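Local coordinates for protein oxidoreductase, iron/ascorbate family (Shewanella oneidensis, PDB 3ON7) that probably acts as an iron(II)-dependent 2-oxoglutarate oxygenase, perhaps of the ethylene-forming type that also oxidises L-arginine, at residues 27-32 / 201-206; 48-53 / 67-72; 75-78 / 82-85; 108-113 / 150-155; 257-260 / 264-267. All coordinates share one frame; numbering follows the deposited sequence.

Contact 1. Residues 27-32 / 201-206; sequences FGVLSN and LDVPSD
Val29 meets Val203 and Pro204 in a small, buried apolar contact. Its two methyl branches divide the work. CG2 packs on CG1 of Val203 at 3.8 Å and lies at the looser distance of 4.4 Å from CD of the Pro204 ring. The other branch, CG1, stands anti to the backbone N (chi1 179°), which swings it over to the oxygen side of Pro204, 4.0 Å from that residue's O. Branched valines suit this place because each fills the gap between two backbones with short, rigid methyls, and the proline ring supplies a compact apolar surface without an N-H that would need a partner.

The polar part belongs to the 201-206 segment itself. Ser205 OG donates to Val203 O at 2.8 Å, approaching from above the carbonyl plane, 45° out of it, a short local bond tying Ser205 to the backbone beside Pro204. The oxygen of Pro204 is held separately by the side-chain amide of Asn209.

In the fold, strand 27-31 runs between strands 6-8 and 210-214 of the large mixed sheet, whereas strand 200-202 is the last strand of a four-stranded antiparallel sheet. The contact therefore joins the two sheets of the double-stranded beta-helix (jelly-roll) core expected of this family: Val29 also rests on Ile211 of strand 210-214, and Val203 on Leu191 and Val193 of strand 191-194.

Contact 2. Residues 48-53 / 67-72; sequences QAFFNS and DGFFPA
Phe69 reaches from its strand toward the end of helix 37-51, where Phe50 and Phe51 receive its ring. From CB the side chain points away from its own backbone N (chi1 169°), which carries the ring across the gap to the helix. CD1 comes first, 4.3 Å from CE2 of Phe50 and 4.2 Å from CE1 of Phe51. One bond further out, CE1 lies 4.0 Å from CE1 of Phe51 and 4.1 Å from CD1 of the same ring, so one side of Phe69 serves both partners. It arrives at the edge of each helix ring, near its plane. Helix 37-51 packs here against the end of the large mixed sheet, whose outermost strand is 68-70, and the three rings form part of this interface. Phenylalanine suits all three positions, since a broad ring without polar atoms can span a wide separation of backbones in a buried place. The two helix rings also support each other: Phe50 CD2 lies 3.9 Å above the centre of the Phe51 ring. Phe51 continues inward to Ile154 and Ile246, while Lys56 lies against both Phe50 and Phe69.

Contact 3. Residues 75-78 / 82-85; sequences SETA and TVKD
Ser75 and Val83 form the hydrogen-bonded pair of a short antiparallel beta hairpin, strands 75-76 and 82-83, near the surface of the chain. Two backbone bonds close the ring: Ser75 N donates to Val83 O at 3.1 Å, and Val83 N returns a bond to Ser75 O at 2.9 Å. The same Ser75 O also receives a CA-H contact from Thr82 CA at 3.1 Å. Glu76 and Thr82 make the neighbouring non-hydrogen-bonded pair, and their side chains stand on the other face of the ribbon from those of Ser75 and Val83.

Further out, beta-branched Thr82 and Val83 suit the extended backbone. Val83 gives its CG2 to the CG2 methyl of Thr77, the two side chains crossing at about a right angle. The hydroxyl of Thr77 turns to the connecting turn instead, where OG1 accepts a hydrogen bond from His81 N, consistent with the methyl facing Val83. Beyond this shell lies the second subunit: its Val259 packs on Thr77, and its Arg263 lies against Val83 and forms a salt bridge with Asp85. Ser75, a small residue at the partly exposed edge of the hairpin, places its OG 3.7 Å from Val83 CB.

Contact 4. Residues 108-113 / 150-155; sequences AYYEKA and TLLRIL
The ring of Tyr109 takes CB of Ala113, one helical turn on, over one face, 3.8 Å above the plane and toward the rim, and receives Leu152 CD2 at its edge, in plane. That methyl lies 3.9 Å from Tyr109 CD2, the two side chains crossing at about a right angle. The ring of Tyr110 also takes Leu152 at its edge, through CB, which is 4.2 Å from CD2 of Tyr110. Leu152 thus sits between two consecutive tyrosines, giving its tip to the first and the root of its side chain to the second. Fully extended about chi1 (-179°), Tyr110 runs on as far as Thr150, whose CG2 methyl comes 3.4 Å from Tyr110 OH and 3.8 Å from CE2.

Helix 103-126 here lies across strand 151-157, an inner strand of the large sheet in the jelly-roll core, with strands 245-252 and 88-92 beside it. Small Ala113 lets the helix come close to Leu250, which also touches Leu152, while Tyr109 reaches on to Ile43 of helix 37-51.

Tyrosine suits position 110 because its ring packs on apolar groups while its hydroxyl meets water. A bound water lies 2.6 Å from Tyr110 OH and appears to donate to Thr150 O, though the 2.5 Å separation is too short to be trusted fully. The threonine hydroxyl has its own partner, the backbone N of His253, which leaves CG2 to face Tyr110.

Contact 5. Residues 257-260 / 264-267; sequences SVVL and YTAD
Leu260 and Tyr264 join backbones across a tight reversal of the chain: Leu260 N donates to Tyr264 O at 2.8 Å, the donor lying in the carbonyl plane. Two residues away, Ala266 N gives its hydrogen to Val258 O at 3.0 Å, nearly along the C=O axis. Between these bonds Val259 and Thr265 face one another as a single bridge, with CA atoms 4.1 Å apart. On the buried side Leu260 does the packing. Its CG stands anti to the carbonyl carbon (chi1 -67°), and this carries CD1 over the start of helix 266-277, 3.7 Å from Ala266 CA and 3.8 Å from Thr265 O. Met217 and Glu220 of helix 216-221 lie beyond. A long leucine and a small alanine fit together here, Ala266 offering CA and CB to the leucine methyl without crowding.

The partly exposed side is looser. Val259 CG2 and Thr265 CG2 come only to 4.2 Å, their side chains meeting at a slant, and Val259 also packs on Val83 of the second subunit.

Thr265 holds the N-cap position. Its hydroxyl caps a backbone N just past the segment, while Ala266 N, at the first turn of the helix, finds its acceptor in Val258 O. Amide hydrogens that a helix start cannot satisfy internally are thus met by a threonine side chain and by the preceding loop, which probably fixes where helix 266-277 begins.

In the fold
Contacts 1, 2 and 4 all reach the large mixed sheet: contact 1 toward one end, contact 2 at the other, contact 4 on an inner strand. Contacts 2 and 4 touch, Phe51 CZ lying 3.8 Å from Ile154 O, and contacts 2 and 3 meet where Ala72 CB comes 3.4 Å from Asp85 O. The centres of contacts 3 and 5 are about 39 Å apart within the chain, yet the assembly brings the hairpin of one subunit to the 257-267 region of another. His174, Asp176 and His231, whose donor atoms face one vacant point, would suit the iron site of this family; Val203 of contact 1 lies near them without touching, and Phe27 meets His231 edge-to-face.

Contact 1. Residues 27-32 / 201-206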
# COMPACT_ATOMS: atom_id res chain seq x y z
N PHE B 27 27.12 -10.65 13.89
CA PHE B 27 27.04 -11.88 13.11
C PHE B 27 27.62 -13.06 13.90
O PHE B 27 28.50 -12.90 14.74
CB PHE B 27 27.83 -11.76 11.81
CG PHE B 27 27.03 -11.20 10.66
CD1 PHE B 27 26.61 -9.87 10.67
CD2 PHE B 27 26.70 -12.00 9.57
CE1 PHE B 27 25.88 -9.36 9.64
CE2 PHE B 27 25.98 -11.49 8.53
CZ PHE B 27 25.56 -10.17 8.56
N GLY B 28 27.12 -14.25 13.56
CA GLY B 28 27.61 -15.49 14.12
C GLY B 28 27.60 -16.55 13.05
O GLY B 28 26.68 -16.59 12.24
N VAL B 29 28.62 -17.39 13.02
CA VAL B 29 28.73 -18.43 12.00
C VAL B 29 28.70 -19.79 12.70
O VAL B 29 29.48 -20.02 13.60
CB VAL B 29 30.06 -18.25 11.24
CG1 VAL B 29 30.23 -19.32 10.19
CG2 VAL B 29 30.13 -16.86 10.62
N LEU B 30 27.77 -20.67 12.32
CA LEU B 30 27.68 -21.99 12.93
C LEU B 30 27.97 -23.10 11.94
O LEU B 30 27.37 -23.14 10.86
CB LEU B 30 26.28 -22.23 13.51
CG LEU B 30 25.92 -21.53 14.81
CD1 LEU B 30 24.46 -21.83 15.14
CD2 LEU B 30 26.83 -21.94 15.93
N SER B 31 28.87 -24.02 12.30
CA SER B 31 29.06 -25.27 11.54
C SER B 31 28.40 -26.46 12.25
O SER B 31 28.05 -26.37 13.44
CB SER B 31 30.53 -25.55 11.30
OG SER B 31 31.09 -26.27 12.38
N ASN B 32 28.23 -27.55 11.51
CA ASN B 32 27.66 -28.79 12.05
C ASN B 32 26.36 -28.57 12.81
O ASN B 32 26.20 -29.07 13.92
CB ASN B 32 28.69 -29.45 12.96
CG ASN B 32 29.92 -29.86 12.20
OD1 ASN B 32 30.89 -29.11 12.13
ND2 ASN B 32 29.89 -31.04 11.61
N LEU B 201 35.02 -7.57 6.89
CA LEU B 201 35.35 -8.92 7.32
C LEU B 201 34.71 -9.95 6.41
O LEU B 201 33.52 -9.85 6.12
CB LEU B 201 34.87 -9.17 8.76
CG LEU B 201 35.44 -8.26 9.86
CD1 LEU B 201 34.60 -8.35 11.13
CD2 LEU B 201 36.90 -8.63 10.13
N ASP B 202 35.49 -10.94 5.97
CA ASP B 202 34.99 -12.07 5.20
C ASP B 202 34.31 -13.10 6.11
O ASP B 202 34.76 -13.38 7.21
CB ASP B 202 36.13 -12.74 4.43
CG ASP B 202 36.68 -11.86 3.30
OD1 ASP B 202 35.89 -11.39 2.43
OD2 ASP B 202 37.91 -11.63 3.27
N VAL B 203 33.19 -13.64 5.63
CA VAL B 203 32.43 -14.63 6.35
C VAL B 203 32.78 -15.99 5.77
O VAL B 203 32.65 -16.19 4.57
CB VAL B 203 30.92 -14.41 6.22
CG1 VAL B 203 30.17 -15.37 7.11
CG2 VAL B 203 30.56 -12.96 6.56
N PRO B 204 33.28 -16.92 6.61
CA PRO B 204 33.58 -18.28 6.14
C PRO B 204 32.30 -18.92 5.62
O PRO B 204 31.34 -19.04 6.38
CB PRO B 204 34.09 -19.00 7.38
CG PRO B 204 34.52 -17.90 8.32
CD PRO B 204 33.73 -16.69 8.01
N SER B 205 32.28 -19.29 4.35
CA SER B 205 31.05 -19.66 3.67
C SER B 205 31.07 -21.10 3.15
O SER B 205 30.41 -21.40 2.17
CB SER B 205 30.81 -18.68 2.52
OG SER B 205 30.70 -17.35 3.01
N ASP B 206 31.79 -21.98 3.85
CA ASP B 206 31.85 -23.41 3.51
C ASP B 206 30.46 -24.06 3.51
O ASP B 206 29.56 -23.61 4.21
CB ASP B 206 32.72 -24.16 4.51
CG ASP B 206 34.13 -23.60 4.59
OD1 ASP B 206 34.35 -22.61 5.35
OD2 ASP B 206 35.01 -24.15 3.89

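Contact 2. Residues 48-53 / 67-72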
# COMPACT_ATOMS: atom_id res chain seq x y z
N GLN B 48 16.65 -24.46 -8.16
CA GLN B 48 17.41 -24.20 -9.39
C GLN B 48 16.61 -24.65 -10.61
O GLN B 48 16.47 -23.91 -11.60
CB GLN B 48 18.76 -24.89 -9.36
CG GLN B 48 19.64 -24.56 -10.55
CD GLN B 48 19.96 -23.08 -10.65
OE1 GLN B 48 20.79 -22.57 -9.93
NE2 GLN B 48 19.28 -22.39 -11.56
N ALA B 49 16.09 -25.86 -10.54
CA ALA B 49 15.20 -26.40 -11.58
C ALA B 49 13.99 -25.50 -11.84
O ALA B 49 13.66 -25.20 -12.99
CB ALA B 49 14.75 -27.81 -11.18
N PHE B 50 13.34 -25.08 -10.78
CA PHE B 50 12.20 -24.17 -10.88
C PHE B 50 12.53 -22.92 -11.68
O PHE B 50 11.78 -22.56 -12.57
CB PHE B 50 11.71 -23.77 -9.49
CG PHE B 50 10.69 -22.68 -9.50
CD1 PHE B 50 9.37 -22.95 -9.78
CD2 PHE B 50 11.05 -21.37 -9.23
CE1 PHE B 50 8.42 -21.95 -9.79
CE2 PHE B 50 10.11 -20.36 -9.24
CZ PHE B 50 8.80 -20.64 -9.53
N PHE B 51 13.65 -22.28 -11.36
CA PHE B 51 14.05 -21.03 -12.04
C PHE B 51 14.55 -21.26 -13.46
O PHE B 51 14.54 -20.34 -14.27
CB PHE B 51 15.16 -20.30 -11.27
CG PHE B 51 14.71 -19.75 -9.96
CD1 PHE B 51 13.83 -18.70 -9.91
CD2 PHE B 51 15.19 -20.27 -8.78
CE1 PHE B 51 13.44 -18.18 -8.70
CE2 PHE B 51 14.78 -19.77 -7.57
CZ PHE B 51 13.91 -18.73 -7.53
N ASN B 52 14.97 -22.50 -13.75
CA ASN B 52 15.47 -22.84 -15.08
C ASN B 52 14.38 -23.18 -16.12
O ASN B 52 14.72 -23.50 -17.25
CB ASN B 52 16.52 -23.97 -14.98
CG ASN B 52 17.87 -23.46 -14.53
OD1 ASN B 52 18.07 -22.25 -14.41
ND2 ASN B 52 18.81 -24.37 -14.28
N SER B 53 13.10 -23.10 -15.73
CA SER B 53 11.93 -23.36 -16.57
C SER B 53 11.12 -22.09 -16.80
O SER B 53 11.11 -21.21 -15.93
CB SER B 53 11.00 -24.35 -15.85
OG SER B 53 10.37 -23.76 -14.70
N ASP B 67 3.58 -12.32 -2.25
CA ASP B 67 4.02 -13.69 -2.17
C ASP B 67 4.08 -14.28 -3.58
O ASP B 67 3.21 -14.01 -4.41
CB ASP B 67 3.10 -14.53 -1.26
CG ASP B 67 1.63 -14.59 -1.73
OD1 ASP B 67 1.03 -13.51 -1.96
OD2 ASP B 67 1.06 -15.71 -1.82
N GLY B 68 5.12 -15.07 -3.85
CA GLY B 68 5.25 -15.74 -5.16
C GLY B 68 6.54 -15.40 -5.88
O GLY B 68 7.53 -15.04 -5.26
N PHE B 69 6.51 -15.50 -7.21
CA PHE B 69 7.72 -15.35 -8.03
C PHE B 69 7.95 -13.93 -8.55
O PHE B 69 7.04 -13.30 -9.08
CB PHE B 69 7.64 -16.31 -9.21
CG PHE B 69 8.67 -16.09 -10.25
CD1 PHE B 69 10.00 -16.14 -9.93
CD2 PHE B 69 8.31 -15.86 -11.56
CE1 PHE B 69 10.96 -15.94 -10.88
CE2 PHE B 69 9.29 -15.66 -12.53
CZ PHE B 69 10.61 -15.71 -12.18
N PHE B 70 9.18 -13.46 -8.43
CA PHE B 70 9.60 -12.12 -8.90
C PHE B 70 10.63 -12.25 -10.01
O PHE B 70 11.79 -12.52 -9.73
CB PHE B 70 10.23 -11.32 -7.73
CG PHE B 70 9.24 -10.86 -6.72
CD1 PHE B 70 8.81 -11.71 -5.71
CD2 PHE B 70 8.71 -9.58 -6.78
CE1 PHE B 70 7.87 -11.27 -4.74
CE2 PHE B 70 7.77 -9.14 -5.83
CZ PHE B 70 7.34 -9.98 -4.82
N PRO B 71 10.21 -12.04 -11.27
CA PRO B 71 11.19 -12.14 -12.35
C PRO B 71 12.05 -10.91 -12.43
O PRO B 71 11.70 -9.89 -11.83
CB PRO B 71 10.32 -12.25 -13.60
CG PRO B 71 9.06 -11.54 -13.24
CD PRO B 71 8.85 -11.75 -11.77
N ALA B 72 13.16 -11.01 -13.14
CA ALA B 72 13.96 -9.85 -13.52
C ALA B 72 13.35 -9.35 -14.84
O ALA B 72 13.85 -9.65 -15.91
CB ALA B 72 15.45 -10.23 -13.74

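Contact 3. Residues 75-78 / 82-85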
# COMPACT_ATOMS: atom_id res chain seq x y z
N SER B 75 12.72 -4.06 -19.25
CA SER B 75 11.96 -2.96 -19.83
C SER B 75 12.88 -2.14 -20.71
O SER B 75 14.09 -2.17 -20.53
CB SER B 75 11.28 -2.11 -18.76
OG SER B 75 12.19 -1.79 -17.74
N GLU B 76 12.31 -1.43 -21.68
CA GLU B 76 13.12 -0.63 -22.61
C GLU B 76 12.79 0.85 -22.39
O GLU B 76 11.65 1.20 -22.13
CB GLU B 76 12.88 -1.07 -24.06
CG GLU B 76 13.63 -0.22 -25.12
CD GLU B 76 13.71 -0.92 -26.49
OE1 GLU B 76 13.14 -2.03 -26.64
OE2 GLU B 76 14.33 -0.36 -27.42
N THR B 77 13.81 1.70 -22.47
CA THR B 77 13.70 3.10 -22.09
C THR B 77 13.55 3.99 -23.30
O THR B 77 13.58 3.51 -24.43
CB THR B 77 14.95 3.56 -21.29
OG1 THR B 77 16.09 3.61 -22.16
CG2 THR B 77 15.23 2.60 -20.14
N ALA B 78 13.41 5.29 -23.08
CA ALA B 78 13.25 6.25 -24.19
C ALA B 78 14.44 6.27 -25.17
O ALA B 78 14.27 6.56 -26.36
CB ALA B 78 13.00 7.66 -23.63
N THR B 82 17.93 -0.82 -21.78
CA THR B 82 17.09 -1.76 -21.06
C THR B 82 17.37 -1.70 -19.55
O THR B 82 18.50 -1.44 -19.15
CB THR B 82 17.34 -3.21 -21.54
OG1 THR B 82 18.51 -3.72 -20.89
CG2 THR B 82 17.53 -3.29 -23.08
N VAL B 83 16.35 -1.93 -18.74
CA VAL B 83 16.52 -2.04 -17.30
C VAL B 83 16.18 -3.46 -16.89
O VAL B 83 15.13 -3.97 -17.25
CB VAL B 83 15.64 -1.01 -16.53
CG1 VAL B 83 15.59 -1.32 -15.03
CG2 VAL B 83 16.15 0.39 -16.78
N LYS B 84 17.07 -4.10 -16.14
CA LYS B 84 16.95 -5.51 -15.79
C LYS B 84 17.85 -5.84 -14.60
O LYS B 84 19.06 -5.68 -14.69
CB LYS B 84 17.35 -6.39 -16.99
CG LYS B 84 17.18 -7.89 -16.81
CD LYS B 84 17.87 -8.65 -17.95
CE LYS B 84 18.61 -9.90 -17.46
NZ LYS B 84 19.58 -10.48 -18.45
N ASP B 85 17.26 -6.29 -13.50
CA ASP B 85 18.03 -6.63 -12.33
C ASP B 85 18.81 -7.92 -12.62
O ASP B 85 18.49 -8.62 -13.58
CB ASP B 85 17.12 -6.79 -11.10
CG ASP B 85 17.86 -6.58 -9.77
OD1 ASP B 85 19.09 -6.45 -9.77
OD2 ASP B 85 17.20 -6.51 -8.72

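Contact 4. Residues 108-113 / 150-155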
# COMPACT_ATOMS: atom_id res chain seq x y z
N ALA B 108 9.18 -27.91 5.24
CA ALA B 108 9.97 -28.68 6.20
C ALA B 108 11.23 -27.88 6.56
O ALA B 108 11.60 -27.80 7.71
CB ALA B 108 10.34 -30.06 5.65
N TYR B 109 11.85 -27.25 5.57
CA TYR B 109 13.02 -26.42 5.85
C TYR B 109 12.65 -25.20 6.72
O TYR B 109 13.32 -24.92 7.71
CB TYR B 109 13.75 -25.97 4.58
CG TYR B 109 14.86 -25.01 4.92
CD1 TYR B 109 16.09 -25.48 5.34
CD2 TYR B 109 14.67 -23.62 4.86
CE1 TYR B 109 17.11 -24.62 5.68
CE2 TYR B 109 15.69 -22.75 5.20
CZ TYR B 109 16.90 -23.26 5.62
OH TYR B 109 17.92 -22.42 5.98
N TYR B 110 11.60 -24.49 6.33
CA TYR B 110 11.08 -23.33 7.09
C TYR B 110 10.83 -23.69 8.55
O TYR B 110 11.17 -22.92 9.46
CB TYR B 110 9.76 -22.86 6.46
CG TYR B 110 9.10 -21.65 7.12
CD1 TYR B 110 8.24 -21.80 8.20
CD2 TYR B 110 9.28 -20.37 6.59
CE1 TYR B 110 7.62 -20.67 8.79
CE2 TYR B 110 8.67 -19.25 7.16
CZ TYR B 110 7.84 -19.41 8.25
OH TYR B 110 7.24 -18.28 8.79
N GLU B 111 10.24 -24.87 8.77
CA GLU B 111 9.91 -25.32 10.12
C GLU B 111 11.21 -25.58 10.87
O GLU B 111 11.37 -25.12 12.01
CB GLU B 111 9.03 -26.60 10.04
CG GLU B 111 8.69 -27.25 11.39
CD GLU B 111 7.88 -28.55 11.25
N LYS B 112 12.14 -26.27 10.22
CA LYS B 112 13.40 -26.66 10.86
C LYS B 112 14.30 -25.46 11.14
O LYS B 112 15.03 -25.45 12.12
CB LYS B 112 14.14 -27.69 10.00
CG LYS B 112 13.49 -29.09 10.02
CD LYS B 112 14.22 -30.08 9.10
CE LYS B 112 13.98 -31.55 9.50
NZ LYS B 112 12.83 -32.20 8.80
N ALA B 113 14.24 -24.45 10.27
CA ALA B 113 15.06 -23.27 10.43
C ALA B 113 14.48 -22.34 11.48
O ALA B 113 15.23 -21.67 12.20
CB ALA B 113 15.24 -22.55 9.09
N THR B 150 7.31 -13.49 8.96
CA THR B 150 8.60 -14.15 8.72
C THR B 150 8.61 -14.62 7.27
O THR B 150 7.62 -15.21 6.81
CB THR B 150 8.88 -15.29 9.71
OG1 THR B 150 9.31 -14.72 10.94
CG2 THR B 150 9.99 -16.26 9.18
N LEU B 151 9.70 -14.30 6.58
CA LEU B 151 9.83 -14.49 5.13
C LEU B 151 11.02 -15.36 4.76
O LEU B 151 12.12 -15.10 5.19
CB LEU B 151 9.99 -13.12 4.45
CG LEU B 151 10.56 -13.04 3.04
CD1 LEU B 151 9.58 -13.68 2.08
CD2 LEU B 151 10.83 -11.57 2.66
N LEU B 152 10.79 -16.39 3.96
CA LEU B 152 11.86 -17.19 3.36
C LEU B 152 11.94 -16.76 1.89
O LEU B 152 11.00 -16.94 1.14
CB LEU B 152 11.58 -18.69 3.52
CG LEU B 152 12.51 -19.70 2.88
CD1 LEU B 152 13.96 -19.41 3.20
CD2 LEU B 152 12.13 -21.11 3.31
N ARG B 153 13.03 -16.11 1.54
CA ARG B 153 13.26 -15.45 0.27
C ARG B 153 14.25 -16.37 -0.45
O ARG B 153 15.33 -16.65 0.06
CB ARG B 153 13.85 -14.07 0.59
CG ARG B 153 14.13 -13.13 -0.54
CD ARG B 153 14.38 -11.66 -0.07
NE ARG B 153 13.98 -10.74 -1.14
CZ ARG B 153 14.77 -9.89 -1.80
NH1 ARG B 153 16.06 -9.72 -1.52
NH2 ARG B 153 14.23 -9.17 -2.77
N ILE B 154 13.87 -16.89 -1.61
CA ILE B 154 14.75 -17.75 -2.39
C ILE B 154 15.28 -16.92 -3.55
O ILE B 154 14.52 -16.56 -4.44
CB ILE B 154 14.01 -19.01 -2.87
CG1 ILE B 154 13.38 -19.69 -1.65
CG2 ILE B 154 14.96 -19.99 -3.66
CD1 ILE B 154 12.72 -21.00 -1.90
N LEU B 155 16.59 -16.61 -3.50
CA LEU B 155 17.22 -15.73 -4.49
C LEU B 155 17.94 -16.54 -5.56
O LEU B 155 18.60 -17.54 -5.25
CB LEU B 155 18.24 -14.81 -3.80
CG LEU B 155 17.62 -13.58 -3.14
CD1 LEU B 155 17.62 -12.41 -4.09
CD2 LEU B 155 16.19 -13.86 -2.67
O HOH W 1 5.64 -16.42 7.80

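Contact 5. Residues 257-260 / 264-267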
# COMPACT_ATOMS: atom_id res chain seq x y z
N SER B 257 2.64 -6.36 16.78
CA SER B 257 2.29 -5.79 18.08
C SER B 257 3.33 -5.99 19.17
O SER B 257 3.09 -5.58 20.30
CB SER B 257 0.96 -6.38 18.55
OG SER B 257 1.09 -7.77 18.77
N VAL B 258 4.47 -6.63 18.88
CA VAL B 258 5.49 -6.79 19.92
C VAL B 258 6.08 -5.44 20.25
O VAL B 258 6.47 -4.71 19.34
CB VAL B 258 6.64 -7.70 19.48
CG1 VAL B 258 7.83 -7.59 20.45
CG2 VAL B 258 6.17 -9.12 19.38
N VAL B 259 6.12 -5.11 21.53
CA VAL B 259 6.77 -3.89 21.98
C VAL B 259 8.26 -4.13 21.96
O VAL B 259 8.72 -5.13 22.50
CB VAL B 259 6.33 -3.50 23.41
CG1 VAL B 259 7.12 -2.30 23.90
CG2 VAL B 259 4.83 -3.22 23.45
N LEU B 260 9.01 -3.25 21.30
CA LEU B 260 10.46 -3.40 21.20
C LEU B 260 11.19 -2.60 22.26
O LEU B 260 12.26 -2.99 22.71
CB LEU B 260 10.94 -2.93 19.83
CG LEU B 260 10.51 -3.77 18.63
CD1 LEU B 260 10.78 -3.00 17.33
CD2 LEU B 260 11.20 -5.14 18.62
N TYR B 264 9.02 2.16 20.37
CA TYR B 264 8.44 1.45 19.25
C TYR B 264 7.85 0.08 19.55
O TYR B 264 8.39 -0.70 20.34
CB TYR B 264 9.51 1.21 18.18
CG TYR B 264 10.24 2.43 17.64
CD1 TYR B 264 9.68 3.21 16.63
CD2 TYR B 264 11.52 2.74 18.08
CE1 TYR B 264 10.38 4.29 16.10
CE2 TYR B 264 12.22 3.81 17.55
CZ TYR B 264 11.65 4.58 16.56
OH TYR B 264 12.33 5.66 16.04
N THR B 265 6.78 -0.24 18.83
CA THR B 265 6.42 -1.62 18.53
C THR B 265 7.06 -1.98 17.18
O THR B 265 7.59 -1.11 16.48
CB THR B 265 4.92 -1.78 18.40
OG1 THR B 265 4.46 -0.90 17.37
CG2 THR B 265 4.21 -1.45 19.70
N ALA B 266 7.01 -3.25 16.80
CA ALA B 266 7.61 -3.65 15.51
C ALA B 266 6.85 -2.95 14.37
O ALA B 266 7.45 -2.45 13.41
CB ALA B 266 7.57 -5.16 15.34
N ASP B 267 5.53 -2.89 14.51
CA ASP B 267 4.68 -2.21 13.56
C ASP B 267 5.00 -0.71 13.45
O ASP B 267 5.15 -0.19 12.37
CB ASP B 267 3.21 -2.42 13.97
CG ASP B 267 2.22 -2.04 12.87
OD1 ASP B 267 2.25 -2.64 11.78
OD2 ASP B 267 1.40 -1.15 13.12